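Local coordinates for CLIP-associating protein 2 (Mus musculus, PDB 3WOZ) that probably binds tubulin through a HEAT-repeat TOG domain and contributes to the control of microtubule dynamics, at residues N31-Q36 and Q75-D80; Q91-M96 and M129-D134. All blocks are in the same frame, centred on the assembly; numbering follows the deposited sequence.

Both contacts join helices that do not follow each other directly in the all-helical HEAT-repeat TOG domain, and neither holds a hydrogen bond between its segments. Interaction 1 lies towards the N-terminal end of the array, about 20 Å from the centre of the chain, and is only partly buried: helix 19-34 and the residues just past it meet the end of helix 60-77. Interaction 2, about 6 Å from that centre, is buried and joins helix 85-96 to helix 121-133. The two share no helix, and their nearest atoms are about 11 Å apart; the outer contact sets an amide and an imidazole against aliphatic groups, the inner one a leucine and lysine methylenes against a phenyl ring.

Interaction 1: N31-Q36 and Q75-D80; sequences NLLKNQ and QVHKDD
With CG1 of Val-76 anti to the backbone N (chi1 164°), both of its methyls are presented to helix 19-34 and the turn behind it, while the bend in Gln-36 about its CB-CG bond (chi2 -88°) carries an amide across to meet them. The two side chains run antiparallel, side by side: NE2 of Gln-36 lies 3.8 Å from CG1 of Val-76, and OE1 of Gln-36 is 3.9 Å from CG2 of the same valine. This is van der Waals contact, and glutamine suits this solvent-facing margin because its amide lies against the methyls while the exposed residue can still meet water on its other sides. Val-76 also faces the backbone, its CG2 standing 4.2 Å from O of Leu-33.

Deeper in, CD2 of Leu-33 reaches the edge of the His-77 imidazole near its plane, 3.8 Å from CE1 of that ring. Leucine fits here because its branched end extends far enough to fill the space between the helices. Val-76 CG1 sits 3.5 Å above the imidazole plane, over its centre, so the valine packs against both its neighbour's ring and the glutamine.

Gln-36, with positive phi (43°), is the C-prime residue of a Schellman motif that closes helix 19-34, with its N bonded to O of Leu-33, 3.1 Å, and Arg-37 N to O of Leu-32. The contact thus joins the C-terminal ends of helices 19-34 and 60-77. Leu-33 continues the packing along helix 60-77 onto Thr-69 and Asp-72, while His-77 meets the Phe-73 ring and touches Leu-44 of the intervening helix 41-54.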
ATOM      1  N   ASN A  31      -2.156  23.844   4.847  1.00 46.81           N
ATOM      2  CA  ASN A  31      -2.641  24.817   5.818  1.00 47.20           C
ATOM      3  C   ASN A  31      -4.047  24.473   6.323  1.00 47.18           C
ATOM      4  O   ASN A  31      -4.295  24.505   7.532  1.00 46.92           O
ATOM      5  CB  ASN A  31      -2.605  26.225   5.221  1.00 47.36           C
ATOM      6  CG  ASN A  31      -2.318  27.291   6.261  1.00 48.49           C
ATOM      7  OD1 ASN A  31      -3.126  28.189   6.477  1.00 50.49           O
ATOM      8  ND2 ASN A  31      -1.162  27.193   6.911  1.00 49.20           N
ATOM      9  N   LEU A  32      -4.944  24.130   5.392  1.00 47.14           N
ATOM     10  CA  LEU A  32      -6.310  23.700   5.720  1.00 47.41           C
ATOM     11  C   LEU A  32      -6.309  22.520   6.685  1.00 47.42           C
ATOM     12  O   LEU A  32      -7.113  22.475   7.620  1.00 47.53           O
ATOM     13  CB  LEU A  32      -7.094  23.299   4.460  1.00 47.48           C
ATOM     14  CG  LEU A  32      -7.484  24.275   3.347  1.00 48.06           C
ATOM     15  CD1 LEU A  32      -8.298  23.534   2.295  1.00 48.79           C
ATOM     16  CD2 LEU A  32      -8.266  25.476   3.861  1.00 49.18           C
ATOM     17  N   LEU A  33      -5.410  21.568   6.448  1.00 47.39           N
ATOM     18  CA  LEU A  33      -5.295  20.378   7.288  1.00 47.53           C
ATOM     19  C   LEU A  33      -4.709  20.703   8.665  1.00 47.78           C
ATOM     20  O   LEU A  33      -5.204  20.216   9.682  1.00 47.54           O
ATOM     21  CB  LEU A  33      -4.472  19.296   6.581  1.00 47.42           C
ATOM     22  CG  LEU A  33      -5.054  18.732   5.280  1.00 47.34           C
ATOM     23  CD1 LEU A  33      -3.990  17.975   4.506  1.00 46.28           C
ATOM     24  CD2 LEU A  33      -6.274  17.845   5.540  1.00 47.73           C
ATOM     25  N   LYS A  34      -3.665  21.530   8.691  1.00 48.23           N
ATOM     26  CA  LYS A  34      -3.057  21.973   9.951  1.00 48.95           C
ATOM     27  C   LYS A  34      -4.048  22.785  10.797  1.00 49.24           C
ATOM     28  O   LYS A  34      -4.086  22.647  12.015  1.00 49.37           O
ATOM     29  CB  LYS A  34      -1.784  22.788   9.695  1.00 48.90           C
ATOM     30  CG  LYS A  34      -0.650  22.018   9.024  1.00 49.74           C
ATOM     31  CD  LYS A  34       0.245  21.297  10.021  1.00 50.69           C
ATOM     32  CE  LYS A  34       1.218  20.353   9.314  1.00 51.82           C
ATOM     33  NZ  LYS A  34       1.869  20.984   8.120  1.00 51.89           N
ATOM     34  N   ASN A  35      -4.858  23.611  10.138  1.00 49.78           N
ATOM     35  CA  ASN A  35      -5.866  24.419  10.824  1.00 50.45           C
ATOM     36  C   ASN A  35      -7.175  23.663  11.052  1.00 51.04           C
ATOM     37  O   ASN A  35      -8.180  24.259  11.449  1.00 51.19           O
ATOM     38  CB  ASN A  35      -6.136  25.712  10.045  1.00 50.13           C
ATOM     39  CG  ASN A  35      -4.929  26.634   9.991  1.00 50.37           C
ATOM     40  OD1 ASN A  35      -4.014  26.534  10.811  1.00 50.48           O
ATOM     41  ND2 ASN A  35      -4.927  27.544   9.025  1.00 49.59           N
ATOM     42  N   GLN A  36      -7.155  22.355  10.793  1.00 51.89           N
ATOM     43  CA  GLN A  36      -8.342  21.492  10.885  1.00 52.60           C
ATOM     44  C   GLN A  36      -9.593  22.152  10.283  1.00 53.08           C
ATOM     45  O   GLN A  36     -10.668  22.140  10.882  1.00 53.21           O
ATOM     46  CB  GLN A  36      -8.594  21.051  12.332  1.00 52.63           C
ATOM     47  CG  GLN A  36      -7.507  20.149  12.935  1.00 53.32           C
ATOM     48  CD  GLN A  36      -7.722  18.650  12.688  1.00 54.75           C
ATOM     49  OE1 GLN A  36      -6.930  17.825  13.145  1.00 55.76           O
ATOM     50  NE2 GLN A  36      -8.792  18.296  11.975  1.00 54.58           N
ATOM     51  N   GLN A  75      -3.901  11.212   8.342  1.00 42.91           N
ATOM     52  CA  GLN A  75      -4.077  11.356   9.791  1.00 43.88           C
ATOM     53  C   GLN A  75      -5.380  12.062  10.182  1.00 44.27           C
ATOM     54  O   GLN A  75      -6.010  11.695  11.165  1.00 44.72           O
ATOM     55  CB  GLN A  75      -2.864  12.038  10.427  1.00 43.67           C
ATOM     56  CG  GLN A  75      -1.670  11.105  10.568  1.00 44.20           C
ATOM     57  CD  GLN A  75      -0.377  11.824  10.899  1.00 44.68           C
ATOM     58  OE1 GLN A  75      -0.289  13.051  10.811  1.00 46.05           O
ATOM     59  NE2 GLN A  75       0.638  11.060  11.278  1.00 43.45           N
ATOM     60  N   VAL A  76      -5.790  13.048   9.391  1.00 44.72           N
ATOM     61  CA  VAL A  76      -7.004  13.812   9.676  1.00 45.06           C
ATOM     62  C   VAL A  76      -8.283  13.076   9.249  1.00 45.32           C
ATOM     63  O   VAL A  76      -9.279  13.100   9.969  1.00 45.43           O
ATOM     64  CB  VAL A  76      -6.922  15.242   9.061  1.00 45.15           C
ATOM     65  CG1 VAL A  76      -8.296  15.923   8.993  1.00 45.26           C
ATOM     66  CG2 VAL A  76      -5.930  16.097   9.849  1.00 44.82           C
ATOM     67  N   HIS A  77      -8.239  12.393   8.105  1.00 45.61           N
ATOM     68  CA  HIS A  77      -9.445  11.842   7.487  1.00 45.89           C
ATOM     69  C   HIS A  77      -9.538  10.315   7.419  1.00 46.11           C
ATOM     70  O   HIS A  77     -10.449   9.789   6.774  1.00 46.22           O
ATOM     71  CB  HIS A  77      -9.635  12.426   6.079  1.00 45.98           C
ATOM     72  CG  HIS A  77      -9.933  13.892   6.066  1.00 46.50           C
ATOM     73  ND1 HIS A  77      -9.027  14.831   5.619  1.00 46.53           N
ATOM     74  CD2 HIS A  77     -11.031  14.582   6.451  1.00 46.82           C
ATOM     75  CE1 HIS A  77      -9.557  16.036   5.725  1.00 46.61           C
ATOM     76  NE2 HIS A  77     -10.770  15.913   6.232  1.00 48.25           N
ATOM     77  N   LYS A  78      -8.626   9.608   8.088  1.00 46.16           N
ATOM     78  CA  LYS A  78      -8.597   8.135   8.046  1.00 46.52           C
ATOM     79  C   LYS A  78      -9.958   7.437   8.240  1.00 46.72           C
ATOM     80  O   LYS A  78     -10.232   6.426   7.590  1.00 46.49           O
ATOM     81  CB  LYS A  78      -7.555   7.567   9.023  1.00 46.42           C
ATOM     82  CG  LYS A  78      -7.669   8.059  10.470  1.00 47.05           C
ATOM     83  CD  LYS A  78      -6.545   7.481  11.322  1.00 47.99           C
ATOM     84  CE  LYS A  78      -6.559   8.027  12.746  1.00 49.04           C
ATOM     85  NZ  LYS A  78      -7.574   7.347  13.596  1.00 50.61           N
ATOM     86  N   ASP A  79     -10.800   7.979   9.123  1.00 47.20           N
ATOM     87  CA  ASP A  79     -12.126   7.408   9.401  1.00 47.63           C
ATOM     88  C   ASP A  79     -13.028   7.400   8.171  1.00 47.68           C
ATOM     89  O   ASP A  79     -13.894   6.535   8.036  1.00 47.92           O
ATOM     90  CB  ASP A  79     -12.826   8.168  10.532  1.00 47.63           C
ATOM     91  CG  ASP A  79     -12.125   8.020  11.876  1.00 48.54           C
ATOM     92  OD1 ASP A  79     -11.365   7.045  12.076  1.00 48.84           O
ATOM     93  OD2 ASP A  79     -12.348   8.887  12.746  1.00 49.92           O
ATOM     94  N   ASP A  80     -12.809   8.363   7.280  1.00 47.86           N
ATOM     95  CA  ASP A  80     -13.663   8.565   6.115  1.00 47.95           C
ATOM     96  C   ASP A  80     -13.005   8.153   4.792  1.00 47.70           C
ATOM     97  O   ASP A  80     -13.502   8.493   3.720  1.00 47.64           O
ATOM     98  CB  ASP A  80     -14.107  10.030   6.057  1.00 48.11           C
ATOM     99  CG  ASP A  80     -14.925  10.440   7.271  1.00 49.45           C
ATOM    100  OD1 ASP A  80     -16.080   9.971   7.409  1.00 50.27           O
ATOM    101  OD2 ASP A  80     -14.412  11.237   8.087  1.00 50.65           O
TER

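Interaction 2: Q91-M96 and M129-D134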
ATOM      1  N   GLN A  91      -1.282   2.367  -4.977  1.00 36.72           N
ATOM      2  CA  GLN A  91      -0.506   3.389  -5.672  1.00 37.10           C
ATOM      3  C   GLN A  91       0.806   3.692  -4.946  1.00 37.01           C
ATOM      4  O   GLN A  91       1.833   3.917  -5.586  1.00 36.91           O
ATOM      5  CB  GLN A  91      -1.320   4.668  -5.878  1.00 37.33           C
ATOM      6  CG  GLN A  91      -2.389   4.566  -6.962  1.00 38.50           C
ATOM      7  CD  GLN A  91      -1.804   4.410  -8.356  1.00 41.48           C
ATOM      8  OE1 GLN A  91      -0.975   5.213  -8.787  1.00 42.71           O
ATOM      9  NE2 GLN A  91      -2.235   3.373  -9.068  1.00 40.83           N
ATOM     10  N   LEU A  92       0.767   3.678  -3.614  1.00 36.97           N
ATOM     11  CA  LEU A  92       1.971   3.884  -2.812  1.00 37.05           C
ATOM     12  C   LEU A  92       2.960   2.734  -2.985  1.00 37.42           C
ATOM     13  O   LEU A  92       4.172   2.957  -3.030  1.00 37.12           O
ATOM     14  CB  LEU A  92       1.631   4.081  -1.333  1.00 36.40           C
ATOM     15  CG  LEU A  92       1.121   5.439  -0.848  1.00 36.28           C
ATOM     16  CD1 LEU A  92       0.820   5.350   0.646  1.00 35.79           C
ATOM     17  CD2 LEU A  92       2.126   6.574  -1.133  1.00 35.53           C
ATOM     18  N   LEU A  93       2.443   1.511  -3.098  1.00 38.08           N
ATOM     19  CA  LEU A  93       3.305   0.344  -3.302  1.00 39.05           C
ATOM     20  C   LEU A  93       3.947   0.347  -4.690  1.00 39.61           C
ATOM     21  O   LEU A  93       5.107  -0.045  -4.843  1.00 39.65           O
ATOM     22  CB  LEU A  93       2.549  -0.961  -3.051  1.00 39.04           C
ATOM     23  CG  LEU A  93       2.200  -1.257  -1.589  1.00 39.21           C
ATOM     24  CD1 LEU A  93       1.168  -2.370  -1.528  1.00 39.53           C
ATOM     25  CD2 LEU A  93       3.442  -1.617  -0.778  1.00 38.58           C
ATOM     26  N   LYS A  94       3.198   0.802  -5.688  1.00 40.25           N
ATOM     27  CA  LYS A  94       3.745   0.990  -7.030  1.00 41.41           C
ATOM     28  C   LYS A  94       4.865   2.038  -7.025  1.00 41.67           C
ATOM     29  O   LYS A  94       5.927   1.818  -7.609  1.00 41.83           O
ATOM     30  CB  LYS A  94       2.643   1.370  -8.021  1.00 41.67           C
ATOM     31  CG  LYS A  94       1.703   0.223  -8.362  1.00 42.84           C
ATOM     32  CD  LYS A  94       0.656   0.655  -9.373  1.00 44.64           C
ATOM     33  CE  LYS A  94       0.077  -0.557 -10.099  1.00 46.40           C
ATOM     34  NZ  LYS A  94      -1.115  -0.204 -10.929  1.00 47.86           N
ATOM     35  N   LYS A  95       4.631   3.158  -6.344  1.00 41.99           N
ATOM     36  CA  LYS A  95       5.649   4.206  -6.193  1.00 42.49           C
ATOM     37  C   LYS A  95       6.874   3.704  -5.438  1.00 42.81           C
ATOM     38  O   LYS A  95       8.006   3.998  -5.819  1.00 42.89           O
ATOM     39  CB  LYS A  95       5.070   5.448  -5.508  1.00 42.44           C
ATOM     40  CG  LYS A  95       4.126   6.253  -6.383  1.00 42.68           C
ATOM     41  CD  LYS A  95       4.810   6.693  -7.666  1.00 43.67           C
ATOM     42  CE  LYS A  95       3.841   6.712  -8.815  1.00 44.45           C
ATOM     43  NZ  LYS A  95       4.399   7.487  -9.943  1.00 47.22           N
HETATM   44  N   MSE A  96       6.636   2.930  -4.383  1.00 43.35           N
HETATM   45  CA  MSE A  96       7.703   2.321  -3.592  1.00 44.06           C
HETATM   46  C   MSE A  96       8.534   1.337  -4.418  1.00 43.88           C
HETATM   47  O   MSE A  96       9.712   1.126  -4.137  1.00 43.77           O
HETATM   48  CB  MSE A  96       7.123   1.622  -2.356  1.00 44.33           C
HETATM   49  CG  MSE A  96       8.146   1.269  -1.285  1.00 47.35           C
HETATM   50 SE   MSE A  96       8.935   2.856  -0.437  1.00 55.39          SE
HETATM   51  CE  MSE A  96      10.673   2.096   0.019  1.00 52.82           C
HETATM   52  N   MSE A 129      -3.973  -8.957  -0.658  1.00 51.01           N
HETATM   53  CA  MSE A 129      -4.147 -10.264  -1.285  1.00 52.53           C
HETATM   54  C   MSE A 129      -4.581 -10.126  -2.747  1.00 53.11           C
HETATM   55  O   MSE A 129      -3.996 -10.754  -3.626  1.00 53.25           O
HETATM   56  CB  MSE A 129      -5.106 -11.150  -0.484  1.00 52.87           C
HETATM   57  CG  MSE A 129      -4.582 -11.579   0.890  1.00 53.85           C
HETATM   58 SE   MSE A 129      -2.826 -12.448   0.917  1.00 58.89          SE
HETATM   59  CE  MSE A 129      -1.690 -10.900   1.281  1.00 57.33           C
ATOM     60  N   ARG A 130      -5.579  -9.281  -2.997  1.00 54.06           N
ATOM     61  CA  ARG A 130      -6.032  -8.984  -4.360  1.00 55.18           C
ATOM     62  C   ARG A 130      -4.939  -8.342  -5.221  1.00 55.64           C
ATOM     63  O   ARG A 130      -4.798  -8.681  -6.398  1.00 55.62           O
ATOM     64  CB  ARG A 130      -7.286  -8.099  -4.345  1.00 55.20           C
ATOM     65  CG  ARG A 130      -8.575  -8.841  -3.980  1.00 56.53           C
ATOM     66  CD  ARG A 130      -9.800  -7.919  -3.991  1.00 58.30           C
ATOM     67  NE  ARG A 130      -9.758  -6.925  -2.917  1.00 58.96           N
ATOM     68  CZ  ARG A 130     -10.181  -7.136  -1.671  1.00 60.10           C
ATOM     69  NH1 ARG A 130     -10.688  -8.312  -1.317  1.00 60.24           N
ATOM     70  NH2 ARG A 130     -10.091  -6.164  -0.770  1.00 60.37           N
ATOM     71  N   PHE A 131      -4.164  -7.429  -4.635  1.00 56.15           N
ATOM     72  CA  PHE A 131      -3.094  -6.745  -5.363  1.00 56.83           C
ATOM     73  C   PHE A 131      -1.977  -7.702  -5.788  1.00 57.61           C
ATOM     74  O   PHE A 131      -1.432  -7.576  -6.883  1.00 57.65           O
ATOM     75  CB  PHE A 131      -2.527  -5.585  -4.536  1.00 56.49           C
ATOM     76  CG  PHE A 131      -1.673  -4.623  -5.325  1.00 55.63           C
ATOM     77  CD1 PHE A 131      -2.117  -4.101  -6.538  1.00 54.64           C
ATOM     78  CD2 PHE A 131      -0.438  -4.210  -4.833  1.00 55.01           C
ATOM     79  CE1 PHE A 131      -1.336  -3.202  -7.259  1.00 54.17           C
ATOM     80  CE2 PHE A 131       0.350  -3.308  -5.546  1.00 54.45           C
ATOM     81  CZ  PHE A 131      -0.099  -2.806  -6.762  1.00 54.61           C
ATOM     82  N   THR A 132      -1.655  -8.656  -4.918  1.00 58.74           N
ATOM     83  CA  THR A 132      -0.644  -9.675  -5.198  1.00 60.10           C
ATOM     84  C   THR A 132      -1.002 -10.501  -6.441  1.00 61.14           C
ATOM     85  O   THR A 132      -0.134 -10.801  -7.263  1.00 61.14           O
ATOM     86  CB  THR A 132      -0.434 -10.596  -3.975  1.00 60.07           C
ATOM     87  OG1 THR A 132       0.018  -9.812  -2.863  1.00 60.36           O
ATOM     88  CG2 THR A 132       0.595 -11.690  -4.266  1.00 59.95           C
ATOM     89  N   VAL A 133      -2.282 -10.843  -6.579  1.00 62.39           N
ATOM     90  CA  VAL A 133      -2.751 -11.641  -7.713  1.00 63.73           C
ATOM     91  C   VAL A 133      -3.180 -10.788  -8.914  1.00 64.69           C
ATOM     92  O   VAL A 133      -3.324 -11.312 -10.022  1.00 64.88           O
ATOM     93  CB  VAL A 133      -3.907 -12.612  -7.316  1.00 63.58           C
ATOM     94  CG1 VAL A 133      -3.592 -13.311  -6.007  1.00 63.77           C
ATOM     95  CG2 VAL A 133      -5.245 -11.882  -7.225  1.00 63.63           C
ATOM     96  N   ASP A 134      -3.367  -9.484  -8.688  1.00 65.76           N
ATOM     97  CA  ASP A 134      -3.950  -8.581  -9.688  1.00 66.88           C
ATOM     98  C   ASP A 134      -3.445  -8.874 -11.099  1.00 67.46           C
ATOM     99  O   ASP A 134      -2.241  -8.795 -11.376  1.00 67.49           O
ATOM    100  CB  ASP A 134      -3.716  -7.112  -9.312  1.00 67.00           C
ATOM    101  CG  ASP A 134      -4.783  -6.182  -9.874  1.00 67.81           C
ATOM    102  OD1 ASP A 134      -5.036  -6.217 -11.103  1.00 68.47           O
ATOM    103  OD2 ASP A 134      -5.363  -5.400  -9.086  1.00 68.56           O
TER
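Phe-131 carries this contact, reaching across from helix 121-133 to Leu-93 and Lys-94 of helix 85-96. Its CG stands anti to the backbone N (chi1 -166°), which directs the ring between these two consecutive side chains. Leu-93 and the ring reach past one another from their two helices: CB of Leu-93 lies 4.1 Å from CE2 of Phe-131, and CD1 of the leucine is equally far from CD2 of the ring.

Lys-94 offers the ring its aliphatic chain. CG of Lys-94 comes in at the ring edge, near the plane, 3.9 Å from CZ of Phe-131, and the extended chain brings CE of the lysine to 4.0 Å from the same CZ. Lysine suits a boundary like this because its methylenes can pack against a ring while its ammonium continues to a polar partner, here the hydrogen bond from NZ to OE1 of Gln-137.

With an alanine at Phe-131 the ring is gone, which would probably open a gap between the two helices and leave CB and CD1 of Leu-93 and the methylenes of Lys-94 without the group they pack on.

The closest CA atoms across the contact, those of Leu-93 and Phe-131, are 9.8 Å apart, a spacing bridged by these side chains. Helix 141-155 adds Ile-147 against Phe-131, which Gln-137 also touches; on another side of helix 85-96, Leu-92 packs on helix 102-118.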